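3-dehydroquinate dehydratase (PDB 2YR1) probably catalyses the cis-dehydration of 3-dehydroquinate to 3-dehydroshikimate, the third step of the chorismate pathway leading to the aromatic amino acids. Local coordinates at residues P20-P25 with D243-V248; R104-I109 with A129-M134; A160-A165 with L189-E194. All coordinates share one frame; numbering follows the deposited sequence.

Contact 1: P20-P25 with D243-V248; sequences PCICAP and DDVRTV
Ile22 meets the helix through its terminal methyl, CD1, which is shared by two neighbouring helix residues. On Arg246 it touches both the root and the end of the side chain: Ile22 CD1 lies 3.9 Å from Arg246 CG and 3.9 Å from Arg246 NH1, over one face of the guanidinium. On Val245 it meets one branch, with Ile22 CD1 and Val245 CG1 4.1 Å apart. That branch stands anti to the backbone N (chi1 173°), which turns it to the strand. The contact lays the last helix, 242-256, on the outer face of strand 21-26, the first barrel strand along the chain, in a (beta/alpha)8 barrel that is closed by the pairing of this strand with strand 226-228. No hydrogen bond joins the two segments, and the backbones stay well apart, Ile22 CA and Val245 CA being separated by 8.4 Å. Around the first shell, Ile242 and Leu249 of the same helix and Thr227 also touch Ile22, while Ile240 lies against Val245. The extended chain of Arg246, CG to NE, takes the guanidinium past Ile22, and NH2 makes a weak hydrogen bond to Gln45 O. Farther out, Asp244 OD2 is hydrogen-bonded to Tyr255 OH of the second subunit.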
# COMPACT_ATOMS: atom_id res chain seq x y z
N PRO A 20 2.06 13.69 -4.24
CA PRO A 20 2.27 12.86 -5.42
C PRO A 20 1.47 13.48 -6.59
O PRO A 20 0.45 14.13 -6.37
CB PRO A 20 1.76 11.47 -4.98
CG PRO A 20 1.01 11.68 -3.69
CD PRO A 20 1.61 12.92 -3.07
N CYS A 21 1.95 13.35 -7.82
CA CYS A 21 1.20 13.90 -8.96
C CYS A 21 0.37 12.83 -9.65
O CYS A 21 0.81 11.69 -9.78
CB CYS A 21 2.14 14.52 -9.98
SG CYS A 21 2.94 15.97 -9.35
N ILE A 22 -0.83 13.21 -10.06
CA ILE A 22 -1.71 12.29 -10.76
C ILE A 22 -1.72 12.63 -12.24
O ILE A 22 -2.06 13.75 -12.64
CB ILE A 22 -3.17 12.40 -10.25
CG1 ILE A 22 -3.25 12.08 -8.76
CG2 ILE A 22 -4.03 11.45 -11.04
CD1 ILE A 22 -4.64 12.22 -8.16
N CYS A 23 -1.34 11.65 -13.07
CA CYS A 23 -1.35 11.83 -14.52
C CYS A 23 -2.53 11.05 -15.14
O CYS A 23 -2.74 9.88 -14.82
CB CYS A 23 -0.04 11.33 -15.13
SG CYS A 23 0.01 11.53 -16.94
N ALA A 24 -3.28 11.69 -16.04
CA ALA A 24 -4.41 11.02 -16.68
C ALA A 24 -4.19 10.94 -18.20
O ALA A 24 -3.90 11.93 -18.84
CB ALA A 24 -5.71 11.77 -16.36
N PRO A 25 -4.36 9.74 -18.78
CA PRO A 25 -4.16 9.60 -20.22
C PRO A 25 -5.36 10.00 -21.06
O PRO A 25 -6.50 9.90 -20.63
CB PRO A 25 -3.88 8.12 -20.36
CG PRO A 25 -4.88 7.55 -19.40
CD PRO A 25 -4.66 8.43 -18.18
N ASP A 243 -10.90 9.87 -8.95
CA ASP A 243 -11.59 10.21 -7.71
C ASP A 243 -11.24 9.24 -6.57
O ASP A 243 -11.07 9.65 -5.42
CB ASP A 243 -13.11 10.22 -7.93
CG ASP A 243 -13.57 11.42 -8.73
OD1 ASP A 243 -12.97 12.51 -8.57
OD2 ASP A 243 -14.55 11.29 -9.50
N ASP A 244 -11.13 7.96 -6.90
CA ASP A 244 -10.78 6.97 -5.89
C ASP A 244 -9.30 7.10 -5.50
O ASP A 244 -8.93 6.88 -4.35
CB ASP A 244 -11.13 5.56 -6.38
CG ASP A 244 -12.64 5.38 -6.59
OD1 ASP A 244 -13.41 5.74 -5.69
OD2 ASP A 244 -13.05 4.87 -7.64
N VAL A 245 -8.45 7.46 -6.46
CA VAL A 245 -7.04 7.64 -6.16
C VAL A 245 -6.88 8.78 -5.15
O VAL A 245 -6.15 8.64 -4.16
CB VAL A 245 -6.24 7.96 -7.44
CG1 VAL A 245 -4.81 8.30 -7.09
CG2 VAL A 245 -6.24 6.73 -8.35
N ARG A 246 -7.57 9.90 -5.40
CA ARG A 246 -7.54 11.07 -4.51
C ARG A 246 -8.01 10.71 -3.10
O ARG A 246 -7.42 11.13 -2.11
CB ARG A 246 -8.46 12.19 -5.05
CG ARG A 246 -8.04 12.80 -6.38
CD ARG A 246 -9.11 13.79 -6.86
NE ARG A 246 -8.79 14.46 -8.11
CZ ARG A 246 -7.69 15.19 -8.29
NH1 ARG A 246 -6.81 15.31 -7.30
NH2 ARG A 246 -7.47 15.79 -9.46
N THR A 247 -9.08 9.94 -3.02
CA THR A 247 -9.63 9.52 -1.73
C THR A 247 -8.55 8.84 -0.89
O THR A 247 -8.29 9.22 0.26
CB THR A 247 -10.80 8.51 -1.93
OG1 THR A 247 -11.88 9.17 -2.59
CG2 THR A 247 -11.28 7.95 -0.59
N VAL A 248 -7.91 7.82 -1.47
CA VAL A 248 -6.87 7.07 -0.76
C VAL A 248 -5.64 7.90 -0.45
O VAL A 248 -5.07 7.83 0.66
CB VAL A 248 -6.47 5.81 -1.60
CG1 VAL A 248 -5.34 5.08 -0.94
CG2 VAL A 248 -7.70 4.89 -1.74

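Contact 2: R104-I109 with A129-M134; sequences RLIEAI and ADVRRM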
# COMPACT_ATOMS: atom_id res chain seq x y z
N ARG A 104 11.12 12.82 -35.73
CA ARG A 104 10.90 14.03 -36.50
C ARG A 104 9.61 14.65 -36.00
O ARG A 104 9.52 15.87 -35.82
CB ARG A 104 10.81 13.68 -37.99
CG ARG A 104 11.68 14.54 -38.88
CD ARG A 104 11.92 13.85 -40.22
NE ARG A 104 10.67 13.48 -40.89
CZ ARG A 104 10.37 12.24 -41.27
NH1 ARG A 104 11.24 11.25 -41.06
NH2 ARG A 104 9.21 11.99 -41.86
N LEU A 105 8.61 13.80 -35.76
CA LEU A 105 7.32 14.27 -35.26
C LEU A 105 7.51 14.80 -33.85
O LEU A 105 6.93 15.82 -33.47
CB LEU A 105 6.30 13.13 -35.24
CG LEU A 105 4.83 13.47 -35.45
CD1 LEU A 105 4.00 12.21 -35.17
CD2 LEU A 105 4.39 14.59 -34.53
N ILE A 106 8.33 14.11 -33.06
CA ILE A 106 8.58 14.55 -31.70
C ILE A 106 9.23 15.94 -31.74
O ILE A 106 8.85 16.84 -31.01
CB ILE A 106 9.50 13.57 -30.93
CG1 ILE A 106 8.78 12.24 -30.71
CG2 ILE A 106 9.88 14.16 -29.58
CD1 ILE A 106 9.68 11.15 -30.13
N GLU A 107 10.19 16.12 -32.64
CA GLU A 107 10.85 17.41 -32.75
C GLU A 107 9.85 18.46 -33.16
O GLU A 107 9.73 19.52 -32.53
CB GLU A 107 11.99 17.35 -33.76
CG GLU A 107 12.89 18.58 -33.70
CD GLU A 107 14.04 18.51 -34.66
OE1 GLU A 107 13.81 18.76 -35.87
OE2 GLU A 107 15.17 18.17 -34.22
N ALA A 108 9.10 18.16 -34.21
CA ALA A 108 8.10 19.08 -34.71
C ALA A 108 7.12 19.42 -33.60
O ALA A 108 6.71 20.57 -33.46
CB ALA A 108 7.36 18.47 -35.88
N ILE A 109 6.74 18.42 -32.81
CA ILE A 109 5.79 18.66 -31.72
C ILE A 109 6.46 19.45 -30.60
O ILE A 109 5.82 20.30 -29.98
CB ILE A 109 5.20 17.33 -31.17
CG1 ILE A 109 4.14 17.62 -30.11
CG2 ILE A 109 6.26 16.50 -30.49
CD1 ILE A 109 2.99 18.47 -30.63
N ALA A 129 20.08 10.30 -27.35
CA ALA A 129 20.79 11.57 -27.42
C ALA A 129 20.03 12.46 -28.41
O ALA A 129 19.75 13.62 -28.13
CB ALA A 129 22.22 11.35 -27.90
N ASP A 130 19.69 11.88 -29.55
CA ASP A 130 18.95 12.58 -30.60
C ASP A 130 17.73 13.26 -29.99
O ASP A 130 17.58 14.48 -30.08
CB ASP A 130 18.50 11.58 -31.67
CG ASP A 130 18.25 12.24 -33.01
OD1 ASP A 130 17.63 13.33 -33.04
OD2 ASP A 130 18.66 11.66 -34.04
N VAL A 131 16.85 12.48 -29.37
CA VAL A 131 15.66 13.07 -28.75
C VAL A 131 16.06 13.96 -27.57
O VAL A 131 15.41 14.97 -27.30
CB VAL A 131 14.69 11.98 -28.28
CG1 VAL A 131 13.69 12.57 -27.30
CG2 VAL A 131 13.95 11.40 -29.49
N ARG A 132 17.13 13.58 -26.89
CA ARG A 132 17.62 14.35 -25.75
C ARG A 132 17.83 15.82 -26.13
O ARG A 132 17.28 16.72 -25.50
CB ARG A 132 18.94 13.74 -25.25
CG ARG A 132 19.36 14.14 -23.84
CD ARG A 132 18.65 15.38 -23.35
NE ARG A 132 17.90 15.11 -22.13
CZ ARG A 132 16.93 15.88 -21.66
NH1 ARG A 132 16.56 16.97 -22.30
NH2 ARG A 132 16.34 15.56 -20.51
N ARG A 133 18.63 16.08 -27.15
CA ARG A 133 18.88 17.46 -27.52
C ARG A 133 17.66 18.11 -28.13
O ARG A 133 17.40 19.29 -27.94
CB ARG A 133 20.12 17.55 -28.41
CG ARG A 133 21.40 17.31 -27.59
CD ARG A 133 21.19 17.79 -26.13
NE ARG A 133 22.25 17.44 -25.20
CZ ARG A 133 22.08 17.34 -23.88
NH1 ARG A 133 20.89 17.56 -23.35
NH2 ARG A 133 23.10 17.02 -23.10
N MET A 134 16.89 17.30 -28.83
CA MET A 134 15.67 17.76 -29.46
C MET A 134 14.77 18.36 -28.38
O MET A 134 14.16 19.41 -28.58
CB MET A 134 15.01 16.55 -30.12
CG MET A 134 13.80 16.83 -30.94
SD MET A 134 13.01 15.23 -31.24
CE MET A 134 14.18 14.46 -32.38
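Met134 reaches between the helices and lies across Glu107 and Ile106, making most of the contact apolar. Met134 CG meets the root of the glutamate, 3.4 Å from Glu107 CB, the side chains crossing at a slant. The sulfur goes deeper: Met134 SD lies 3.7 Å from Ile106 CG2, the isoleucine running nearly at right angles to it. A looser apolar touch joins Ile106 CD1 to Val131 CG2 at 4.3 Å. Met134 SD also rests 3.3 Å from Glu107 N, a contact and not a hydrogen bond. With CG anti to the backbone N (chi1 -174°) Met134 is thrown straight at the facing helix, and a bend at chi3 (-71°) folds CE back beside the glutamate, Met134 CE lying 3.9 Å from Glu107 CB. The helices are successive members of the barrel's outer layer, separated in the chain by strand 117-121; their short segments run almost parallel, at 10° with axes 10.1 Å apart, and Tyr120 touches both Ile106 and Val131. Were Met134 replaced by an alanine, Ile106 CG2 and Glu107 CB would lose the atoms they rest on, and a gap would probably open between the helices. Glu107 OE1 turns to a salt bridge with Arg111.

Contact 3: A160-A165 with L189-E194; sequences ADMRQA and LQATEE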
# COMPACT_ATOMS: atom_id res chain seq x y z
N ALA A 160 18.95 -1.27 -12.70
CA ALA A 160 19.84 -0.95 -13.81
C ALA A 160 19.14 -0.09 -14.87
O ALA A 160 19.72 0.87 -15.38
CB ALA A 160 20.37 -2.24 -14.44
N ASP A 161 17.89 -0.43 -15.20
CA ASP A 161 17.13 0.36 -16.17
C ASP A 161 17.03 1.82 -15.78
O ASP A 161 17.24 2.71 -16.59
CB ASP A 161 15.68 -0.16 -16.34
CG ASP A 161 15.61 -1.47 -17.09
OD1 ASP A 161 16.42 -1.68 -18.03
OD2 ASP A 161 14.72 -2.29 -16.77
N MET A 162 16.70 2.07 -14.51
CA MET A 162 16.56 3.43 -14.04
C MET A 162 17.91 4.15 -13.97
O MET A 162 18.00 5.34 -14.23
CB MET A 162 15.86 3.45 -12.68
CG MET A 162 14.36 3.19 -12.78
SD MET A 162 13.46 3.17 -11.23
CE MET A 162 13.85 1.50 -10.60
N ARG A 163 18.96 3.43 -13.61
CA ARG A 163 20.27 4.06 -13.54
C ARG A 163 20.68 4.51 -14.94
O ARG A 163 21.19 5.60 -15.12
CB ARG A 163 21.32 3.10 -12.98
CG ARG A 163 21.14 2.80 -11.50
CD ARG A 163 22.49 2.66 -10.81
NE ARG A 163 23.16 1.42 -11.19
CZ ARG A 163 24.48 1.31 -11.36
NH1 ARG A 163 25.27 2.36 -11.18
NH2 ARG A 163 25.01 0.14 -11.69
N GLN A 164 20.41 3.66 -15.94
CA GLN A 164 20.76 3.95 -17.32
C GLN A 164 19.95 5.12 -17.88
O GLN A 164 20.47 5.96 -18.62
CB GLN A 164 20.54 2.70 -18.18
CG GLN A 164 21.36 2.65 -19.45
CD GLN A 164 22.80 2.23 -19.20
OE1 GLN A 164 23.56 2.93 -18.54
NE2 GLN A 164 23.16 1.05 -19.71
N ALA A 165 18.66 5.16 -17.53
CA ALA A 165 17.80 6.24 -17.99
C ALA A 165 18.44 7.56 -17.56
O ALA A 165 18.54 8.50 -18.36
CB ALA A 165 16.41 6.09 -17.40
N LEU A 189 8.38 -2.34 -5.76
CA LEU A 189 8.51 -1.28 -4.74
C LEU A 189 9.95 -1.23 -4.22
O LEU A 189 10.52 -0.16 -4.00
CB LEU A 189 7.53 -1.52 -3.59
CG LEU A 189 6.04 -1.43 -3.95
CD1 LEU A 189 5.20 -1.69 -2.71
CD2 LEU A 189 5.73 -0.06 -4.53
N GLN A 190 10.55 -2.40 -4.02
CA GLN A 190 11.93 -2.46 -3.53
C GLN A 190 12.86 -1.77 -4.52
O GLN A 190 13.76 -1.03 -4.13
CB GLN A 190 12.39 -3.91 -3.37
CG GLN A 190 11.59 -4.74 -2.40
CD GLN A 190 11.68 -6.23 -2.70
OE1 GLN A 190 12.78 -6.77 -2.83
NE2 GLN A 190 10.52 -6.89 -2.81
N ALA A 191 12.69 -2.05 -5.80
CA ALA A 191 13.54 -1.42 -6.81
C ALA A 191 13.32 0.09 -6.81
O ALA A 191 14.26 0.86 -7.05
CB ALA A 191 13.24 -1.98 -8.20
N THR A 192 12.09 0.51 -6.60
CA THR A 192 11.78 1.94 -6.60
C THR A 192 12.54 2.62 -5.48
O THR A 192 13.23 3.62 -5.70
CB THR A 192 10.27 2.17 -6.41
OG1 THR A 192 9.56 1.48 -7.45
CG2 THR A 192 9.94 3.66 -6.45
N GLU A 193 12.41 2.06 -4.28
CA GLU A 193 13.07 2.59 -3.09
C GLU A 193 14.60 2.57 -3.23
O GLU A 193 15.30 3.49 -2.80
CB GLU A 193 12.63 1.78 -1.85
CG GLU A 193 13.20 2.27 -0.51
CD GLU A 193 12.84 3.72 -0.17
OE1 GLU A 193 11.67 4.13 -0.37
OE2 GLU A 193 13.72 4.46 0.31
N GLU A 194 15.13 1.51 -3.81
CA GLU A 194 16.58 1.47 -4.00
C GLU A 194 17.01 2.52 -5.02
O GLU A 194 18.00 3.21 -4.82
CB GLU A 194 17.04 0.10 -4.46
CG GLU A 194 17.16 -0.88 -3.34
CD GLU A 194 17.38 -2.29 -3.82
OE1 GLU A 194 17.71 -2.48 -5.02
OE2 GLU A 194 17.22 -3.22 -3.01
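Met162 crosses to helix 182-198 almost single-handed and makes its touch with its last atom. The bond leaving its backbone already faces the other helix, but Met162 CB is still 6.4 Å from Ala191 O. The next atom gains little, Met162 CG remaining 6.2 Å from Ala191 O. The step after that is fully extended, chi2 179°, and brings the sulfur closer, with Met162 SD 4.8 Å from Ala191 O. A bend at the last torsion, chi3 -79°, then turns the methyl into the helix. There Met162 CE rests 3.6 Å from Ala191 O, and on the same residue it meets the CB methyl, Met162 CE to Ala191 CB being 4.3 Å. The amide beyond marks the margin of the contact, Met162 CE lying 4.5 Å from Thr192 N. A methyl against a carbonyl oxygen is a van der Waals touch, and no hydrogen bond passes between the two segments.

Helices 155-167 and 182-198 flank strand 172-177 in the chain, an alpha-beta-alpha portion of the barrel. Val175 of that strand lies against Met162, and the predicted Schiff-base lysine, Lys174, belongs to the same strand, its side chain about 7 Å from that of Met162, consistent with the methionine lying behind the strand that carries the predicted lysine. The CB of Thr192 is directed away from helix 155-167; its OG1 is hydrogen-bonded to Leu188 O of its own helix and to Thr205 OG1 of strand 203-207. On helix 182-198 Leu189 packs against Leu186 of the second subunit.

Overall arrangement
Contacts 2 and 3 lie in the helical layer of one barrel; contact 1 joins that layer to the strands. Because contact 1 brings the first barrel strand to the last helix, the chain between its ends encloses contacts 2 and 3, which follow one another in series and each pair successive helices. Contacts 1 and 2 lie on opposite sides of the chain's centre, their own centres 29 Å apart; the centres of contacts 2 and 3 are 25 Å apart, and those of contacts 1 and 3 are 23 Å. None touches another. The side chain of Val245 is about 6 Å from that of Arg216, and that of Ile106 about 10 Å from that of Arg86, both predicted to bind 3-dehydroquinate.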